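Local atomic coordinates of dicer Related Helicase (Caenorhabditis elegans, PDB entry 6M6Q), a protein that probably hydrolyses ATP as an RNA helicase of the RLR subfamily and binds single- and double-stranded RNA, the chain here being its N-terminal domain. Residues S152-L157 / A271-K276; D295-D300 / A305-L310. All coordinates share one frame; numbering follows the deposited sequence.

Contact 1: S152-L157 / A271-K276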
ATOM      1  N   SER B 152       8.336 -22.382  -2.140  1.00 58.64           N
ATOM      2  CA  SER B 152       8.442 -20.955  -1.729  1.00 62.53           C
ATOM      3  C   SER B 152       9.905 -20.484  -1.803  1.00 68.61           C
ATOM      4  O   SER B 152      10.131 -19.244  -1.805  1.00 61.39           O
ATOM      5  CB  SER B 152       7.850 -20.740  -0.348  1.00 58.21           C
ATOM      6  OG  SER B 152       8.771 -21.091   0.674  1.00 56.12           O
ATOM      7  N   HIS B 153      10.851 -21.433  -1.904  1.00 71.49           N
ATOM      8  CA  HIS B 153      12.320 -21.194  -1.902  1.00 61.85           C
ATOM      9  C   HIS B 153      12.966 -21.614  -3.245  1.00 60.48           C
ATOM     10  O   HIS B 153      14.204 -21.516  -3.344  1.00 54.02           O
ATOM     11  CB  HIS B 153      12.951 -21.959  -0.738  1.00 58.13           C
ATOM     12  CG  HIS B 153      12.765 -21.318   0.589  1.00 56.81           C
ATOM     13  ND1 HIS B 153      13.414 -20.159   0.941  1.00 51.29           N
ATOM     14  CD2 HIS B 153      12.075 -21.714   1.683  1.00 59.07           C
ATOM     15  CE1 HIS B 153      13.099 -19.849   2.185  1.00 56.51           C
ATOM     16  NE2 HIS B 153      12.294 -20.789   2.663  1.00 49.38           N
ATOM     17  N   TRP B 154      12.176 -22.077  -4.226  1.00 56.35           N
ATOM     18  CA  TRP B 154      12.667 -22.553  -5.560  1.00 57.33           C
ATOM     19  C   TRP B 154      13.609 -23.776  -5.388  1.00 62.34           C
ATOM     20  O   TRP B 154      14.721 -23.779  -5.996  1.00 59.87           O
ATOM     21  CB  TRP B 154      13.391 -21.429  -6.334  1.00 49.93           C
ATOM     22  CG  TRP B 154      12.614 -20.174  -6.594  1.00 52.22           C
ATOM     23  CD1 TRP B 154      11.277 -19.956  -6.401  1.00 53.88           C
ATOM     24  CD2 TRP B 154      13.133 -18.965  -7.191  1.00 49.57           C
ATOM     25  NE1 TRP B 154      10.941 -18.688  -6.805  1.00 50.95           N
ATOM     26  CE2 TRP B 154      12.060 -18.060  -7.299  1.00 47.44           C
ATOM     27  CE3 TRP B 154      14.399 -18.555  -7.617  1.00 48.09           C
ATOM     28  CZ2 TRP B 154      12.218 -16.775  -7.816  1.00 47.31           C
ATOM     29  CZ3 TRP B 154      14.555 -17.286  -8.130  1.00 50.78           C
ATOM     30  CH2 TRP B 154      13.475 -16.415  -8.239  1.00 52.26           C
ATOM     31  N   GLU B 155      13.183 -24.786  -4.633  1.00 60.88           N
ATOM     32  CA  GLU B 155      13.926 -26.055  -4.435  1.00 67.31           C
ATOM     33  C   GLU B 155      14.035 -26.809  -5.771  1.00 67.85           C
ATOM     34  O   GLU B 155      13.014 -26.914  -6.481  1.00 59.16           O
ATOM     35  CB  GLU B 155      13.213 -26.905  -3.385  1.00 68.18           C
ATOM     36  CG  GLU B 155      14.023 -28.062  -2.869  1.00 68.44           C
ATOM     37  CD  GLU B 155      13.327 -28.826  -1.764  1.00 79.22           C
ATOM     38  OE1 GLU B 155      12.169 -29.235  -1.981  1.00 85.71           O
ATOM     39  OE2 GLU B 155      13.928 -28.986  -0.687  1.00 88.78           O
ATOM     40  N   ASP B 156      15.237 -27.323  -6.067  1.00 73.94           N
ATOM     41  CA  ASP B 156      15.578 -28.194  -7.231  1.00 80.15           C
ATOM     42  C   ASP B 156      15.357 -27.421  -8.542  1.00 81.35           C
ATOM     43  O   ASP B 156      15.207 -28.077  -9.587  1.00 97.56           O
ATOM     44  CB  ASP B 156      14.791 -29.519  -7.222  1.00 75.39           C
ATOM     45  CG  ASP B 156      14.972 -30.366  -5.968  1.00 83.69           C
ATOM     46  OD1 ASP B 156      16.040 -30.240  -5.310  1.00 84.07           O
ATOM     47  OD2 ASP B 156      14.038 -31.141  -5.654  1.00 87.99           O
ATOM     48  N   LEU B 157      15.424 -26.091  -8.512  1.00 77.06           N
ATOM     49  CA  LEU B 157      15.297 -25.239  -9.725  1.00 86.72           C
ATOM     50  C   LEU B 157      16.650 -25.211 -10.435  1.00 91.24           C
ATOM     51  O   LEU B 157      17.693 -25.093  -9.787  1.00 85.03           O
ATOM     52  CB  LEU B 157      14.826 -23.832  -9.317  1.00 80.66           C
ATOM     53  CG  LEU B 157      14.557 -22.853 -10.468  1.00 80.96           C
ATOM     54  CD1 LEU B 157      13.131 -22.988 -10.999  1.00 90.93           C
ATOM     55  CD2 LEU B 157      14.820 -21.419 -10.037  1.00 78.74           C
ATOM     56  N   ALA B 271       3.166 -19.222  -9.610  1.00 55.22           N
ATOM     57  CA  ALA B 271       3.369 -20.349 -10.553  1.00 50.98           C
ATOM     58  C   ALA B 271       4.311 -19.938 -11.689  1.00 50.05           C
ATOM     59  O   ALA B 271       4.845 -20.831 -12.322  1.00 50.36           O
ATOM     60  CB  ALA B 271       2.039 -20.800 -11.097  1.00 53.12           C
ATOM     61  N   ILE B 272       4.472 -18.627 -11.941  1.00 54.29           N
ATOM     62  CA  ILE B 272       5.243 -18.025 -13.088  1.00 56.41           C
ATOM     63  C   ILE B 272       6.648 -18.637 -13.183  1.00 59.50           C
ATOM     64  O   ILE B 272       7.155 -18.751 -14.301  1.00 64.07           O
ATOM     65  CB  ILE B 272       5.308 -16.490 -12.924  1.00 61.66           C
ATOM     66  CG1 ILE B 272       4.011 -15.842 -13.397  1.00 64.26           C
ATOM     67  CG2 ILE B 272       6.537 -15.890 -13.613  1.00 61.82           C
ATOM     68  CD1 ILE B 272       3.952 -14.352 -13.176  1.00 68.33           C
ATOM     69  N   ILE B 273       7.256 -18.984 -12.048  1.00 65.27           N
ATOM     70  CA  ILE B 273       8.666 -19.455 -11.956  1.00 67.68           C
ATOM     71  C   ILE B 273       8.816 -20.780 -12.725  1.00 69.34           C
ATOM     72  O   ILE B 273       9.943 -21.094 -13.128  1.00 83.04           O
ATOM     73  CB  ILE B 273       9.117 -19.560 -10.478  1.00 72.97           C
ATOM     74  CG1 ILE B 273      10.642 -19.502 -10.353  1.00 75.60           C
ATOM     75  CG2 ILE B 273       8.535 -20.799  -9.802  1.00 76.57           C
ATOM     76  CD1 ILE B 273      11.242 -18.188 -10.819  1.00 73.16           C
ATOM     77  N   GLY B 274       7.717 -21.491 -12.981  1.00 71.46           N
ATOM     78  CA  GLY B 274       7.733 -22.823 -13.625  1.00 69.43           C
ATOM     79  C   GLY B 274       7.854 -22.728 -15.137  1.00 61.41           C
ATOM     80  O   GLY B 274       8.255 -23.744 -15.770  1.00 60.62           O
ATOM     81  N   PHE B 275       7.516 -21.570 -15.707  1.00 53.62           N
ATOM     82  CA  PHE B 275       7.575 -21.298 -17.171  1.00 61.79           C
ATOM     83  C   PHE B 275       8.989 -21.601 -17.712  1.00 64.90           C
ATOM     84  O   PHE B 275       9.981 -21.257 -17.062  1.00 73.84           O
ATOM     85  CB  PHE B 275       7.203 -19.845 -17.479  1.00 58.91           C
ATOM     86  CG  PHE B 275       5.821 -19.395 -17.069  1.00 58.02           C
ATOM     87  CD1 PHE B 275       4.872 -20.285 -16.567  1.00 58.01           C
ATOM     88  CD2 PHE B 275       5.474 -18.055 -17.177  1.00 56.76           C
ATOM     89  CE1 PHE B 275       3.616 -19.838 -16.189  1.00 55.64           C
ATOM     90  CE2 PHE B 275       4.210 -17.614 -16.821  1.00 54.24           C
ATOM     91  CZ  PHE B 275       3.285 -18.502 -16.328  1.00 59.48           C
ATOM     92  N   LYS B 276       9.068 -22.272 -18.859  1.00 77.93           N
ATOM     93  CA  LYS B 276      10.345 -22.650 -19.526  1.00 82.24           C
ATOM     94  C   LYS B 276      10.618 -21.619 -20.608  1.00 80.85           C
ATOM     95  O   LYS B 276       9.769 -21.508 -21.515  1.00 76.46           O
ATOM     96  CB  LYS B 276      10.249 -24.050 -20.145  1.00 87.68           C
ATOM     97  CG  LYS B 276      10.148 -25.210 -19.153  1.00 90.14           C
ATOM     98  CD  LYS B 276       9.724 -26.534 -19.779  1.00 91.41           C
ATOM     99  CE  LYS B 276       9.087 -27.495 -18.789  1.00 97.99           C
ATOM    100  NZ  LYS B 276       7.722 -27.058 -18.395  1.00106.98           N
TER
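I273 lays its CD1 methyl over one face of the W154 indole in a CH-pi contact, CD1 standing 3.8 Å from the centroid of the six-membered ring and 24° off the ring normal. The same CD1 comes within 3.5 Å of W154 CZ2, while I273 CG1 rests 3.7 Å from W154 NE1, so the ethyl arm covers part of both rings. With CG1 anti to the backbone N (chi1 -158°), that arm is carried onto the indole, and the two side chains cross at about a right angle. This is the tight part. On the looser side, partly exposed L157 merely brushes the isoleucine, its CD1 4.3 Å from I273 CG1. W154 and L157 form the two ends of a type II turn, and W154, at positive phi, ends helix 146-152 in a Schellman motif. I273 lies in the 3-10 turn 272-274, where G274 N bonds A271 O at 3.0 Å. The contact thus joins two loops that follow helices in an all-helical domain. Helix 162-171 touches both segments, K168 on W154 and A164 on I273; Y28 meets the indole edge-to-face, and helix 288-295 packs W289 and F293 against neighbouring I272.

Contact 2: D295-D300 / A305-L310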
ATOM      1  N   ASP B 295      -0.725  -8.018 -22.057  1.00 69.45           N
ATOM      2  CA  ASP B 295      -1.834  -8.044 -23.046  1.00 77.50           C
ATOM      3  C   ASP B 295      -3.075  -8.669 -22.393  1.00 78.28           C
ATOM      4  O   ASP B 295      -4.172  -8.442 -22.912  1.00 79.62           O
ATOM      5  CB  ASP B 295      -1.411  -8.748 -24.344  1.00 87.77           C
ATOM      6  CG  ASP B 295      -0.471  -7.917 -25.211  1.00 92.04           C
ATOM      7  OD1 ASP B 295      -0.719  -6.690 -25.337  1.00 87.62           O
ATOM      8  OD2 ASP B 295       0.518  -8.493 -25.744  1.00 93.06           O
ATOM      9  N   ALA B 296      -2.902  -9.423 -21.300  1.00 74.94           N
ATOM     10  CA  ALA B 296      -3.986 -10.082 -20.533  1.00 77.06           C
ATOM     11  C   ALA B 296      -4.484  -9.161 -19.402  1.00 73.72           C
ATOM     12  O   ALA B 296      -5.486  -9.521 -18.730  1.00 69.01           O
ATOM     13  CB  ALA B 296      -3.487 -11.405 -19.992  1.00 77.85           C
ATOM     14  N   MET B 297      -3.829  -8.019 -19.196  1.00 72.96           N
ATOM     15  CA  MET B 297      -4.141  -7.079 -18.085  1.00 80.22           C
ATOM     16  C   MET B 297      -4.549  -5.685 -18.609  1.00 80.84           C
ATOM     17  O   MET B 297      -5.135  -4.927 -17.819  1.00 80.32           O
ATOM     18  CB  MET B 297      -2.940  -6.936 -17.150  1.00 75.73           C
ATOM     19  CG  MET B 297      -2.729  -8.144 -16.271  1.00 70.79           C
ATOM     20  SD  MET B 297      -1.188  -8.038 -15.358  1.00 69.41           S
ATOM     21  CE  MET B 297      -1.628  -6.769 -14.171  1.00 79.52           C
ATOM     22  N   LYS B 298      -4.322  -5.379 -19.886  1.00 78.14           N
ATOM     23  CA  LYS B 298      -4.584  -4.029 -20.457  1.00 84.69           C
ATOM     24  C   LYS B 298      -6.086  -3.832 -20.766  1.00 91.14           C
ATOM     25  O   LYS B 298      -6.467  -2.680 -21.043  1.00100.35           O
ATOM     26  CB  LYS B 298      -3.727  -3.816 -21.704  1.00 90.14           C
ATOM     27  CG  LYS B 298      -3.974  -4.803 -22.834  1.00 97.79           C
ATOM     28  CD  LYS B 298      -3.534  -4.284 -24.192  1.00102.43           C
ATOM     29  CE  LYS B 298      -3.788  -5.267 -25.316  1.00 95.61           C
ATOM     30  NZ  LYS B 298      -3.257  -4.771 -26.607  1.00 93.46           N
ATOM     31  N   ASN B 299      -6.926  -4.863 -20.615  1.00 95.58           N
ATOM     32  CA  ASN B 299      -8.294  -4.907 -21.221  1.00 94.05           C
ATOM     33  C   ASN B 299      -9.354  -4.304 -20.293  1.00 88.87           C
ATOM     34  O   ASN B 299     -10.353  -3.812 -20.820  1.00 97.68           O
ATOM     35  CB  ASN B 299      -8.729  -6.323 -21.560  1.00 97.82           C
ATOM     36  CG  ASN B 299      -7.656  -7.082 -22.288  1.00 99.11           C
ATOM     37  OD1 ASN B 299      -7.543  -6.989 -23.506  1.00101.86           O
ATOM     38  ND2 ASN B 299      -6.830  -7.785 -21.540  1.00 94.88           N
ATOM     39  N   ASP B 300      -9.214  -4.463 -18.980  1.00 85.74           N
ATOM     40  CA  ASP B 300     -10.250  -4.028 -17.996  1.00 88.69           C
ATOM     41  C   ASP B 300      -9.644  -2.988 -17.051  1.00 87.25           C
ATOM     42  O   ASP B 300      -8.449  -3.021 -16.785  1.00 89.69           O
ATOM     43  CB  ASP B 300     -10.860  -5.225 -17.263  1.00 83.90           C
ATOM     44  CG  ASP B 300      -9.940  -5.860 -16.241  1.00 83.65           C
ATOM     45  OD1 ASP B 300      -9.071  -6.664 -16.662  1.00 77.86           O
ATOM     46  OD2 ASP B 300     -10.123  -5.579 -15.032  1.00 81.03           O
ATOM     47  N   ALA B 305      -5.143  -0.614 -14.126  1.00 73.90           N
ATOM     48  CA  ALA B 305      -4.644   0.161 -12.971  1.00 77.11           C
ATOM     49  C   ALA B 305      -3.497  -0.600 -12.311  1.00 72.58           C
ATOM     50  O   ALA B 305      -2.499   0.042 -11.952  1.00 73.18           O
ATOM     51  CB  ALA B 305      -5.758   0.432 -11.992  1.00 79.94           C
ATOM     52  N   ALA B 306      -3.613  -1.933 -12.239  1.00 68.14           N
ATOM     53  CA  ALA B 306      -2.598  -2.844 -11.671  1.00 60.90           C
ATOM     54  C   ALA B 306      -1.312  -2.787 -12.505  1.00 63.24           C
ATOM     55  O   ALA B 306      -0.237  -2.933 -11.919  1.00 63.63           O
ATOM     56  CB  ALA B 306      -3.147  -4.234 -11.609  1.00 67.10           C
ATOM     57  N   LEU B 307      -1.431  -2.578 -13.822  1.00 67.98           N
ATOM     58  CA  LEU B 307      -0.279  -2.482 -14.766  1.00 75.44           C
ATOM     59  C   LEU B 307       0.553  -1.234 -14.447  1.00 76.81           C
ATOM     60  O   LEU B 307       1.775  -1.307 -14.622  1.00 76.79           O
ATOM     61  CB  LEU B 307      -0.770  -2.435 -16.221  1.00 79.23           C
ATOM     62  CG  LEU B 307      -1.069  -3.779 -16.892  1.00 78.47           C
ATOM     63  CD1 LEU B 307      -1.607  -3.570 -18.300  1.00 76.80           C
ATOM     64  CD2 LEU B 307       0.161  -4.673 -16.931  1.00 82.48           C
ATOM     65  N   TYR B 308      -0.074  -0.126 -14.036  1.00 78.24           N
ATOM     66  CA  TYR B 308       0.627   1.169 -13.779  1.00 85.96           C
ATOM     67  C   TYR B 308       1.527   1.037 -12.540  1.00 86.61           C
ATOM     68  O   TYR B 308       2.507   1.806 -12.444  1.00 91.04           O
ATOM     69  CB  TYR B 308      -0.354   2.348 -13.667  1.00 88.20           C
ATOM     70  CG  TYR B 308      -0.938   2.791 -14.987  1.00 87.32           C
ATOM     71  CD1 TYR B 308      -2.140   2.271 -15.435  1.00 87.88           C
ATOM     72  CD2 TYR B 308      -0.254   3.649 -15.834  1.00 88.82           C
ATOM     73  CE1 TYR B 308      -2.666   2.610 -16.673  1.00 90.66           C
ATOM     74  CE2 TYR B 308      -0.771   4.013 -17.072  1.00 89.57           C
ATOM     75  CZ  TYR B 308      -1.984   3.490 -17.494  1.00 89.10           C
ATOM     76  OH  TYR B 308      -2.512   3.820 -18.711  1.00 83.09           O
ATOM     77  N   PHE B 309       1.267   0.049 -11.669  1.00 81.83           N
ATOM     78  CA  PHE B 309       2.168  -0.333 -10.542  1.00 88.90           C
ATOM     79  C   PHE B 309       3.400  -1.061 -11.080  1.00 88.11           C
ATOM     80  O   PHE B 309       4.499  -0.814 -10.575  1.00 90.82           O
ATOM     81  CB  PHE B 309       1.475  -1.267  -9.551  1.00102.28           C
ATOM     82  CG  PHE B 309       0.398  -0.642  -8.705  1.00105.46           C
ATOM     83  CD1 PHE B 309       0.672  -0.210  -7.415  1.00105.82           C
ATOM     84  CD2 PHE B 309      -0.905  -0.533  -9.176  1.00107.06           C
ATOM     85  CE1 PHE B 309      -0.325   0.340  -6.626  1.00112.16           C
ATOM     86  CE2 PHE B 309      -1.896   0.037  -8.390  1.00105.06           C
ATOM     87  CZ  PHE B 309      -1.606   0.464  -7.117  1.00115.40           C
ATOM     88  N   LEU B 310       3.183  -1.990 -12.014  1.00 88.27           N
ATOM     89  CA  LEU B 310       4.226  -2.844 -12.634  1.00 87.70           C
ATOM     90  C   LEU B 310       5.230  -1.980 -13.418  1.00 83.30           C
ATOM     91  O   LEU B 310       6.449  -2.196 -13.247  1.00 75.01           O
ATOM     92  CB  LEU B 310       3.544  -3.861 -13.550  1.00 90.39           C
ATOM     93  CG  LEU B 310       4.471  -4.915 -14.147  1.00 90.55           C
ATOM     94  CD1 LEU B 310       4.929  -5.893 -13.073  1.00 85.62           C
ATOM     95  CD2 LEU B 310       3.802  -5.640 -15.309  1.00 89.72           C
TER
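The M297 and L307 side chains cross at a slant, M297 CB lying 3.7 Å from L307 CG. The two leucine methyls straddle M297 CB and then part. L307 CD1 lies against the backbone, 3.6 Å from M297 C, and also reaches K298 CB at 4.0 Å. L307 CD2 follows the thioether, 4.0 Å from M297 SD and close to M297 CE as well. M297 runs extended through chi2 and then bends at chi3 (72°), which turns its terminal methyl toward the helix and puts M297 CE 3.9 Å from A306 CB. The arrangement is a short helix-loop-helix connection: the chain leaves helix 288-295, folds over 295-300 and enters helix 301-310 at D300, the N-cap, whose carboxylate bonds N303 ND2 and, weakly, A302 N. With an alanine in place of L307 both branch methyls go, and the M297-K298 peptide and the M297 thioether would probably lose the cover this side chain gives them. The loop is also tied to itself, since N299 ND2 donates to D295 O at 3.1 Å and K298 NZ makes a salt bridge to D295 OD1 at 3.4 Å. I199 of helix 196-204 packs on M297, and W314 packs on both L307 and K298. On helix 301-310, Y308 stacks on Y308 of the second subunit.

Overall arrangement
Contacts 1 and 2 follow one another along the chain, the first closing before the second opens. Their centres are 24 Å apart and their nearest atoms about 8 Å, so they do not touch. Helix 288-295 is the bridge: it packs against I272 and F275 of contact 1 and leads directly into the loop of contact 2. In reach they differ, since contact 1 joins parts of the chain separated by 113 residues, whereas contact 2 spans four. Contact 2 borders the second subunit through its helix, but no other chain of the assembly touches contact 1. Both are structural packing within the N-terminal domain; the ATP-dependent helicase parts probably lie outside this piece.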